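Local coordinates for protein 3,4-dihydroxy-2-butanone 4-phosphate synthase (Candida albicans, PDB 1TKS) that converts D-ribulose 5-phosphate to formate and 3,4-dihydroxy-2-butanone 4-phosphate, a building block of riboflavin, at residues E64-A67 with N68-E71; S102-D105 with R106-T110. All coordinates share one frame; numbering follows the deposited sequence.

Contact 1 of 2, residues E64-A67 with N68-E71; sequences EERA and NQLE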
loop_
_atom_site.group_PDB
_atom_site.type_symbol
_atom_site.label_atom_id
_atom_site.label_comp_id
_atom_site.label_asym_id
_atom_site.label_seq_id
_atom_site.Cartn_x
_atom_site.Cartn_y
_atom_site.Cartn_z
ATOM N N GLU B 64 -5.426 -18.588 -9.920
ATOM C CA GLU B 64 -4.150 -18.842 -10.581
ATOM C C GLU B 64 -4.357 -18.883 -12.094
ATOM O O GLU B 64 -3.527 -18.383 -12.856
ATOM C CB GLU B 64 -3.554 -20.170 -10.098
ATOM C CG GLU B 64 -2.775 -20.046 -8.791
ATOM C CD GLU B 64 -2.296 -21.384 -8.247
ATOM O OE1 GLU B 64 -2.088 -22.321 -9.045
ATOM O OE2 GLU B 64 -2.107 -21.494 -7.017
ATOM N N GLU B 65 -5.471 -19.469 -12.523
ATOM C CA GLU B 65 -5.758 -19.576 -13.944
ATOM C C GLU B 65 -5.884 -18.199 -14.588
ATOM O O GLU B 65 -5.383 -17.978 -15.692
ATOM C CB GLU B 65 -7.033 -20.394 -14.179
ATOM C CG GLU B 65 -6.955 -21.243 -15.442
ATOM C CD GLU B 65 -8.202 -22.061 -15.711
ATOM O OE1 GLU B 65 -8.792 -22.607 -14.753
ATOM O OE2 GLU B 65 -8.582 -22.171 -16.896
ATOM N N ARG B 66 -6.543 -17.271 -13.897
ATOM C CA ARG B 66 -6.714 -15.920 -14.415
ATOM C C ARG B 66 -5.388 -15.167 -14.432
ATOM O O ARG B 66 -5.062 -14.506 -15.414
ATOM C CB ARG B 66 -7.738 -15.147 -13.576
ATOM C CG ARG B 66 -7.909 -13.692 -14.004
ATOM C CD ARG B 66 -8.349 -13.587 -15.459
ATOM N NE ARG B 66 -9.758 -13.925 -15.649
ATOM C CZ ARG B 66 -10.770 -13.126 -15.323
ATOM N NH1 ARG B 66 -12.022 -13.514 -15.530
ATOM N NH2 ARG B 66 -10.534 -11.933 -14.795
ATOM N N ALA B 67 -4.627 -15.263 -13.346
ATOM C CA ALA B 67 -3.337 -14.588 -13.274
ATOM C C ALA B 67 -2.448 -15.073 -14.421
ATOM O O ALA B 67 -1.713 -14.289 -15.017
ATOM C CB ALA B 67 -2.668 -14.860 -11.927
ATOM N N ASN B 68 -2.526 -16.367 -14.733
ATOM C CA ASN B 68 -1.729 -16.928 -15.821
ATOM C C ASN B 68 -2.158 -16.347 -17.168
ATOM O O ASN B 68 -1.318 -16.033 -18.016
ATOM C CB ASN B 68 -1.849 -18.459 -15.861
ATOM C CG ASN B 68 -1.130 -19.137 -14.702
ATOM O OD1 ASN B 68 -0.180 -18.592 -14.138
ATOM N ND2 ASN B 68 -1.568 -20.344 -14.358
ATOM N N GLN B 69 -3.466 -16.202 -17.365
ATOM C CA GLN B 69 -3.988 -15.659 -18.617
ATOM C C GLN B 69 -3.515 -14.225 -18.831
ATOM O O GLN B 69 -3.187 -13.829 -19.950
ATOM C CB GLN B 69 -5.522 -15.697 -18.622
ATOM C CG GLN B 69 -6.140 -15.231 -19.934
ATOM C CD GLN B 69 -7.653 -15.358 -19.957
ATOM O OE1 GLN B 69 -8.362 -14.620 -19.272
ATOM N NE2 GLN B 69 -8.156 -16.305 -20.744
ATOM N N LEU B 70 -3.476 -13.453 -17.748
ATOM C CA LEU B 70 -3.048 -12.061 -17.810
ATOM C C LEU B 70 -1.532 -11.910 -17.735
ATOM O O LEU B 70 -1.015 -10.796 -17.769
ATOM C CB LEU B 70 -3.697 -11.265 -16.675
ATOM C CG LEU B 70 -5.222 -11.123 -16.738
ATOM C CD1 LEU B 70 -5.723 -10.412 -15.491
ATOM C CD2 LEU B 70 -5.611 -10.351 -17.992
ATOM N N GLU B 71 -0.830 -13.037 -17.644
ATOM C CA GLU B 71 0.626 -13.049 -17.553
ATOM C C GLU B 71 1.126 -12.308 -16.320
ATOM O O GLU B 71 1.993 -11.438 -16.406
ATOM C CB GLU B 71 1.253 -12.449 -18.816
ATOM C CG GLU B 71 0.966 -13.247 -20.077
ATOM C CD GLU B 71 1.696 -12.710 -21.296
ATOM O OE1 GLU B 71 1.514 -13.278 -22.391
ATOM O OE2 GLU B 71 2.449 -11.723 -21.154
#

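Contact 2 of 2, residues S102-D105 with R106-T110; sequences SAHD and RALTT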
loop_
_atom_site.group_PDB
_atom_site.type_symbol
_atom_site.label_atom_id
_atom_site.label_comp_id
_atom_site.label_asym_id
_atom_site.label_seq_id
_atom_site.Cartn_x
_atom_site.Cartn_y
_atom_site.Cartn_z
ATOM N N SER B 102 -3.658 6.692 -7.636
ATOM C CA SER B 102 -4.898 7.382 -7.282
ATOM C C SER B 102 -6.032 6.383 -7.064
ATOM O O SER B 102 -5.982 5.253 -7.558
ATOM C CB SER B 102 -5.303 8.369 -8.378
ATOM O OG SER B 102 -5.815 7.698 -9.517
ATOM N N ALA B 103 -7.052 6.795 -6.320
ATOM C CA ALA B 103 -8.187 5.917 -6.072
ATOM C C ALA B 103 -8.807 5.537 -7.417
ATOM O O ALA B 103 -9.165 4.382 -7.642
ATOM C CB ALA B 103 -9.215 6.626 -5.190
ATOM N N HIS B 104 -8.923 6.517 -8.308
ATOM C CA HIS B 104 -9.494 6.285 -9.635
ATOM C C HIS B 104 -8.707 5.229 -10.401
ATOM O O HIS B 104 -9.286 4.309 -10.979
ATOM C CB HIS B 104 -9.494 7.586 -10.444
ATOM C CG HIS B 104 -9.655 7.380 -11.920
ATOM N ND1 HIS B 104 -10.871 7.463 -12.559
ATOM C CD2 HIS B 104 -8.748 7.058 -12.874
ATOM C CE1 HIS B 104 -10.707 7.202 -13.846
ATOM N NE2 HIS B 104 -9.432 6.953 -14.061
ATOM N N ASP B 105 -7.386 5.377 -10.410
ATOM C CA ASP B 105 -6.515 4.454 -11.121
ATOM C C ASP B 105 -6.499 3.055 -10.512
ATOM O O ASP B 105 -6.618 2.060 -11.236
ATOM C CB ASP B 105 -5.090 5.015 -11.187
ATOM C CG ASP B 105 -4.966 6.205 -12.138
ATOM O OD1 ASP B 105 -5.995 6.671 -12.667
ATOM O OD2 ASP B 105 -3.829 6.669 -12.350
ATOM N N ARG B 106 -6.352 2.961 -9.194
ATOM C CA ARG B 106 -6.339 1.648 -8.559
ATOM C C ARG B 106 -7.671 0.936 -8.739
ATOM O O ARG B 106 -7.703 -0.282 -8.909
ATOM C CB ARG B 106 -5.962 1.748 -7.072
ATOM C CG ARG B 106 -4.456 1.887 -6.872
ATOM C CD ARG B 106 -3.995 1.517 -5.475
ATOM N NE ARG B 106 -4.139 2.605 -4.511
ATOM C CZ ARG B 106 -3.740 2.518 -3.245
ATOM N NH1 ARG B 106 -3.183 1.394 -2.807
ATOM N NH2 ARG B 106 -3.880 3.547 -2.420
ATOM N N ALA B 107 -8.769 1.686 -8.728
ATOM C CA ALA B 107 -10.080 1.078 -8.921
ATOM C C ALA B 107 -10.198 0.573 -10.359
ATOM O O ALA B 107 -10.699 -0.526 -10.596
ATOM C CB ALA B 107 -11.180 2.093 -8.625
ATOM N N LEU B 108 -9.732 1.376 -11.313
ATOM C CA LEU B 108 -9.785 1.001 -12.726
ATOM C C LEU B 108 -8.950 -0.246 -12.976
ATOM O O LEU B 108 -9.377 -1.155 -13.685
ATOM C CB LEU B 108 -9.282 2.153 -13.611
ATOM C CG LEU B 108 -9.123 1.928 -15.123
ATOM C CD1 LEU B 108 -10.429 1.417 -15.722
ATOM C CD2 LEU B 108 -8.712 3.239 -15.800
ATOM N N THR B 109 -7.760 -0.293 -12.391
ATOM C CA THR B 109 -6.897 -1.450 -12.568
ATOM C C THR B 109 -7.558 -2.694 -11.979
ATOM O O THR B 109 -7.526 -3.769 -12.580
ATOM C CB THR B 109 -5.530 -1.225 -11.899
ATOM O OG1 THR B 109 -4.842 -0.172 -12.585
ATOM C CG2 THR B 109 -4.688 -2.492 -11.945
ATOM N N THR B 110 -8.162 -2.545 -10.804
ATOM C CA THR B 110 -8.822 -3.664 -10.151
ATOM C C THR B 110 -9.976 -4.212 -10.995
ATOM O O THR B 110 -10.100 -5.427 -11.169
ATOM C CB THR B 110 -9.331 -3.255 -8.754
ATOM O OG1 THR B 110 -8.211 -2.858 -7.950
ATOM C CG2 THR B 110 -10.040 -4.415 -8.078
#

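Contact 1 of 2, residues E64-A67 with N68-E71
Arg66 meets both Gln69 and Leu70 on one flank of a short helix. Its CD lies 4.1 Å from Leu70 CD1, the two side chains crossing at a slant, and its NE is 3.9 Å from Gln69 OE1, too long for a bond although the guanidinium and amide planes are only 18° apart. CG of Arg66 stands opposite the backbone N (chi1 176°), and bends at chi2 and chi3 then carry the guanidinium off to Ala114 O, its main polar partner. On another side of the helix the Asn68 amide folds back over the preceding turn, with ND2 3.2 Å from Glu64 O but badly angled for a hydrogen bond. That carbonyl is taken by Asn68 N at 2.9 Å. Gln69 N to Glu65 O and Leu70 N to Arg66 O, at 3.1 and 3.0 Å, continue the helical bonding. The helix then stops in a Schellman motif: Glu71 adopts positive phi (61°) and leads the chain away. Ser63 OG accepts from Arg66 N at the start. Ala67 and Asn68 rest on Arg133 of strand 129-134, while the Arg66 guanidinium ties this helix, which directly follows strand 59-63, to the C-terminal end of helix 103-114.

Contact 2 of 2, residues S102-D105 with R106-T110
Asp105 and Arg106 adjoin in sequence at the first turn of a helix, and Arg106 folds back along that turn. With CG of Arg106 opposite its own carbonyl carbon (chi1 -80°), its CB and CG pass 3.5 and 3.8 Å from Ser102 O. The same oxygen accepts a hydrogen bond from Arg106 N at 2.8 Å, almost straight (N-H...O 176°). Ser102 is the N-cap: its OG accepts from Asp105 N at 2.9 Å. The Asp105 carboxylate turns back to the preceding loop, where OD2 takes the amides of Thr98 and Gly100, so side chain and cap together fix the helix start. His104 and Leu108 run side by side, NE2 of His104 4.2 Å from Leu108 CD2, while NE2 is hydrogen-bonded to Gly96 O. Further on, Arg106 O is gripped twice, by Thr110 N at 3.0 Å and Thr110 OG1 at 2.8 Å, from opposite faces of its carbonyl plane. Arg106 NH1 donates to Gly56 O of its own chain and NH2 to Ser55 O of the second subunit, so this arginine reaches the dimer interface. Ala103 and Ala107 pack on helix 44-52, Thr109 and Thr110 on Ile129 of strand 129-134, and Thr109 OG1 bonds Phe93 N in strand 91-93.

In the fold
Contact 1 comes first along the chain, in helix 64-69; contact 2 follows at the start of helix 103-114, after strand 91-93. Their centres are 20 Å apart and their nearest atoms about 7 Å, without touching. Both lie against strand 129-134, which pairs in parallel with strand 59-63, and the far end of helix 103-114 receives the arginine of contact 1, so the two helices are tied beyond the contacts themselves. Their surroundings differ: contact 1 is partly exposed, its Glu64 side chain about 8 Å from that of Arg142, a probable substrate-binding residue, whereas contact 2 is buried, lies away from the substrate- and metal-binding residues and reaches the second subunit.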